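Local coordinates for D-mandelate dehydrogenase (PDB 2W2L), which binds NAD and probably interconverts D-mandelate and its 2-keto acid, at residues A173-I178 against S225-Y230. Residues are numbered along the deposited sequence; the frame is centred on the assembly and turned at random.
Sequences AIQKEI and SVSVPY. With NAD (nicotinamide-adenine-dinucleotide), chain K.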
loop_
_atom_site.group_PDB
_atom_site.type_symbol
_atom_site.label_atom_id
_atom_site.label_comp_id
_atom_site.label_asym_id
_atom_site.label_seq_id
_atom_site.Cartn_x
_atom_site.Cartn_y
_atom_site.Cartn_z
ATOM N N ALA D 173 -3.148 1.263 20.011
ATOM C CA ALA D 173 -4.265 1.032 19.115
ATOM C C ALA D 173 -3.992 1.082 17.600
ATOM O O ALA D 173 -4.451 0.183 16.905
ATOM C CB ALA D 173 -5.451 1.922 19.482
ATOM N N ILE D 174 -3.290 2.108 17.089
ATOM C CA ILE D 174 -3.021 2.222 15.642
ATOM C C ILE D 174 -1.988 1.175 15.250
ATOM O O ILE D 174 -2.063 0.589 14.169
ATOM C CB ILE D 174 -2.450 3.603 15.245
ATOM C CG1 ILE D 174 -3.444 4.719 15.536
ATOM C CG2 ILE D 174 -2.040 3.675 13.801
ATOM C CD1 ILE D 174 -2.801 6.108 15.316
ATOM N N GLN D 175 -1.018 0.904 16.128
ATOM C CA GLN D 175 -0.045 -0.145 15.793
ATOM C C GLN D 175 -0.688 -1.560 15.846
ATOM O O GLN D 175 -0.244 -2.495 15.183
ATOM C CB GLN D 175 1.228 -0.053 16.634
ATOM C CG GLN D 175 2.356 -0.984 16.138
ATOM C CD GLN D 175 3.344 -0.264 15.279
ATOM O OE1 GLN D 175 4.268 0.406 15.784
ATOM N NE2 GLN D 175 3.172 -0.381 13.967
ATOM N N LYS D 176 -1.765 -1.705 16.595
ATOM C CA LYS D 176 -2.457 -3.010 16.614
ATOM C C LYS D 176 -3.147 -3.278 15.278
ATOM O O LYS D 176 -3.226 -4.410 14.846
ATOM C CB LYS D 176 -3.424 -3.104 17.759
ATOM C CG LYS D 176 -2.752 -3.031 19.112
ATOM C CD LYS D 176 -3.535 -3.891 20.126
ATOM C CE LYS D 176 -2.962 -3.833 21.530
ATOM N NZ LYS D 176 -3.882 -3.046 22.393
ATOM N N GLU D 177 -3.634 -2.227 14.630
ATOM C CA GLU D 177 -4.272 -2.368 13.347
ATOM C C GLU D 177 -3.223 -2.545 12.280
ATOM O O GLU D 177 -3.371 -3.429 11.442
ATOM C CB GLU D 177 -5.162 -1.162 13.032
ATOM C CG GLU D 177 -6.582 -1.297 13.594
ATOM C CD GLU D 177 -7.290 -2.571 13.090
ATOM O OE1 GLU D 177 -7.880 -2.576 11.973
ATOM O OE2 GLU D 177 -7.178 -3.585 13.790
ATOM N N ILE D 178 -2.172 -1.717 12.312
ATOM C CA ILE D 178 -1.037 -1.875 11.433
ATOM C C ILE D 178 -0.537 -3.329 11.411
ATOM O O ILE D 178 -0.398 -3.956 10.327
ATOM C CB ILE D 178 0.153 -0.915 11.833
ATOM C CG1 ILE D 178 -0.196 0.551 11.599
ATOM C CG2 ILE D 178 1.394 -1.221 10.995
ATOM C CD1 ILE D 178 0.753 1.585 12.288
ATOM N N SER D 225 8.278 -0.171 12.385
ATOM C CA SER D 225 7.133 0.766 12.423
ATOM C C SER D 225 7.068 1.568 13.746
ATOM O O SER D 225 6.763 1.022 14.829
ATOM C CB SER D 225 5.816 0.019 12.195
ATOM O OG SER D 225 4.682 0.871 12.334
ATOM N N VAL D 226 7.342 2.860 13.654
ATOM C CA VAL D 226 7.275 3.718 14.818
ATOM C C VAL D 226 5.862 4.209 15.026
ATOM O O VAL D 226 5.326 4.899 14.173
ATOM C CB VAL D 226 8.217 4.936 14.637
ATOM C CG1 VAL D 226 8.197 5.806 15.867
ATOM C CG2 VAL D 226 9.608 4.465 14.411
ATOM N N SER D 227 5.243 3.871 16.145
ATOM C CA SER D 227 3.898 4.379 16.443
ATOM C C SER D 227 3.816 4.660 17.920
ATOM O O SER D 227 3.260 3.874 18.640
ATOM C CB SER D 227 2.807 3.376 16.037
ATOM O OG SER D 227 1.473 3.871 16.286
ATOM N N VAL D 228 4.394 5.771 18.381
ATOM C CA VAL D 228 4.395 6.108 19.819
ATOM C C VAL D 228 3.802 7.506 20.065
ATOM O O VAL D 228 3.890 8.373 19.177
ATOM C CB VAL D 228 5.824 6.107 20.448
ATOM C CG1 VAL D 228 6.343 4.715 20.640
ATOM C CG2 VAL D 228 6.812 7.040 19.664
ATOM N N PRO D 229 3.233 7.743 21.279
ATOM C CA PRO D 229 2.847 9.117 21.583
ATOM C C PRO D 229 4.116 9.969 21.581
ATOM O O PRO D 229 5.227 9.465 21.847
ATOM C CB PRO D 229 2.281 9.023 23.018
ATOM C CG PRO D 229 2.845 7.798 23.584
ATOM C CD PRO D 229 2.946 6.841 22.417
ATOM N N TYR D 230 3.964 11.244 21.273
ATOM C CA TYR D 230 5.105 12.116 21.230
ATOM C C TYR D 230 5.177 12.908 22.529
ATOM O O TYR D 230 4.160 13.418 22.991
ATOM C CB TYR D 230 4.982 13.032 20.029
ATOM C CG TYR D 230 6.100 14.007 19.931
ATOM C CD1 TYR D 230 7.410 13.609 20.171
ATOM C CD2 TYR D 230 5.862 15.335 19.588
ATOM C CE1 TYR D 230 8.451 14.516 20.087
ATOM C CE2 TYR D 230 6.912 16.242 19.479
ATOM C CZ TYR D 230 8.191 15.824 19.738
ATOM O OH TYR D 230 9.230 16.707 19.659
HETATM P PA NAD K . -2.462 4.650 21.810
HETATM O O1A NAD K . -3.032 5.898 22.374
HETATM O O2A NAD K . -3.131 3.480 22.503
HETATM O O5B NAD K . -0.848 4.729 21.840
HETATM C C5B NAD K . -0.049 4.665 23.005
HETATM C C4B NAD K . 0.665 3.305 23.027
HETATM O O4B NAD K . 2.079 3.418 22.954
HETATM C C3B NAD K . 0.336 2.520 24.292
HETATM O O3B NAD K . 0.112 1.160 24.005
HETATM C C2B NAD K . 1.582 2.629 25.127
HETATM O O2B NAD K . 1.758 1.428 25.843
HETATM C C1B NAD K . 2.696 2.938 24.133
HETATM N N9A NAD K . 3.545 4.027 24.657
HETATM C C8A NAD K . 3.094 5.049 25.475
HETATM N N7A NAD K . 4.132 5.866 25.763
HETATM C C5A NAD K . 5.239 5.392 25.134
HETATM C C6A NAD K . 6.544 5.862 25.120
HETATM N N6A NAD K . 6.901 6.789 26.016
HETATM N N1A NAD K . 7.498 5.160 24.407
HETATM C C2A NAD K . 7.151 4.008 23.714
HETATM N N3A NAD K . 5.843 3.545 23.738
HETATM C C4A NAD K . 4.896 4.230 24.439
HETATM O O3 NAD K . -2.587 4.603 20.198
HETATM P PN NAD K . -2.217 5.821 19.171
HETATM O O1N NAD K . -3.037 5.449 18.010
HETATM O O2N NAD K . -2.448 7.163 19.781
HETATM O O5D NAD K . -0.657 5.747 18.731
HETATM C C5D NAD K . 0.236 6.789 19.083
HETATM C C4D NAD K . 0.826 7.567 17.906
HETATM O O4D NAD K . 0.006 7.629 16.735
HETATM C C3D NAD K . 1.029 9.010 18.350
HETATM O O3D NAD K . 2.338 9.496 18.132
HETATM C C2D NAD K . 0.135 9.803 17.436
HETATM O O2D NAD K . 0.580 11.144 17.298
HETATM C C1D NAD K . 0.150 8.940 16.175
HETATM N N1N NAD K . -0.854 9.423 15.177
HETATM C C2N NAD K . -0.476 9.656 13.873
HETATM C C3N NAD K . -1.408 10.121 12.918
HETATM C C7N NAD K . -1.002 10.461 11.499
HETATM O O7N NAD K . -1.755 11.461 10.831
HETATM N N7N NAD K . 0.038 9.843 10.909
HETATM C C4N NAD K . -2.722 10.383 13.313
HETATM C C5N NAD K . -3.098 10.167 14.636
HETATM C C6N NAD K . -2.156 9.693 15.558
HETATM O O HOH W 1 -0.160 2.448 18.334
#
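In the Rossmann-type NAD-binding domain, the first turn of the dinucleotide-binding helix meets the end of strand 223-226 and the loop that follows, with Gln175 lying against Ser225 and Ser227. CG of Gln175 is anti to the backbone N (chi1 -170°) and the chain then bends, laying the amide over Ser225, with CD of Gln175 3.4 Å from its OG. CB of Gln175 sits 3.8 Å from CB of Ser227, and CD1 of Ile178 comes to 4.0 Å from OG of Ser225. Cut back to an alanine here, the helix would probably face Ser225 across a gap, with no amide beside CB of Ser227. One water ties the two segments to the cofactor: it accepts from N of Gln175 at 2.8 Å, bonds OG of Ser227 at 3.0 Å, and donates weakly to O5D of NAD, the ester oxygen between the PN phosphate and the nicotinamide ribose. The helix start also offers the diphosphate two weak hydrogen bonds, N of Ala173 to O2A of NAD (3.3 Å) and N of Ile174 to O1N of NAD (3.5 Å), where the helix dipole would probably favour its negative charge. Past the strand, Val228 and Pro229 touch the adenine. Strands 165-169 and 250-254 flank strand 223-226, while helix 114-130 packs against Ile174 and Ile178.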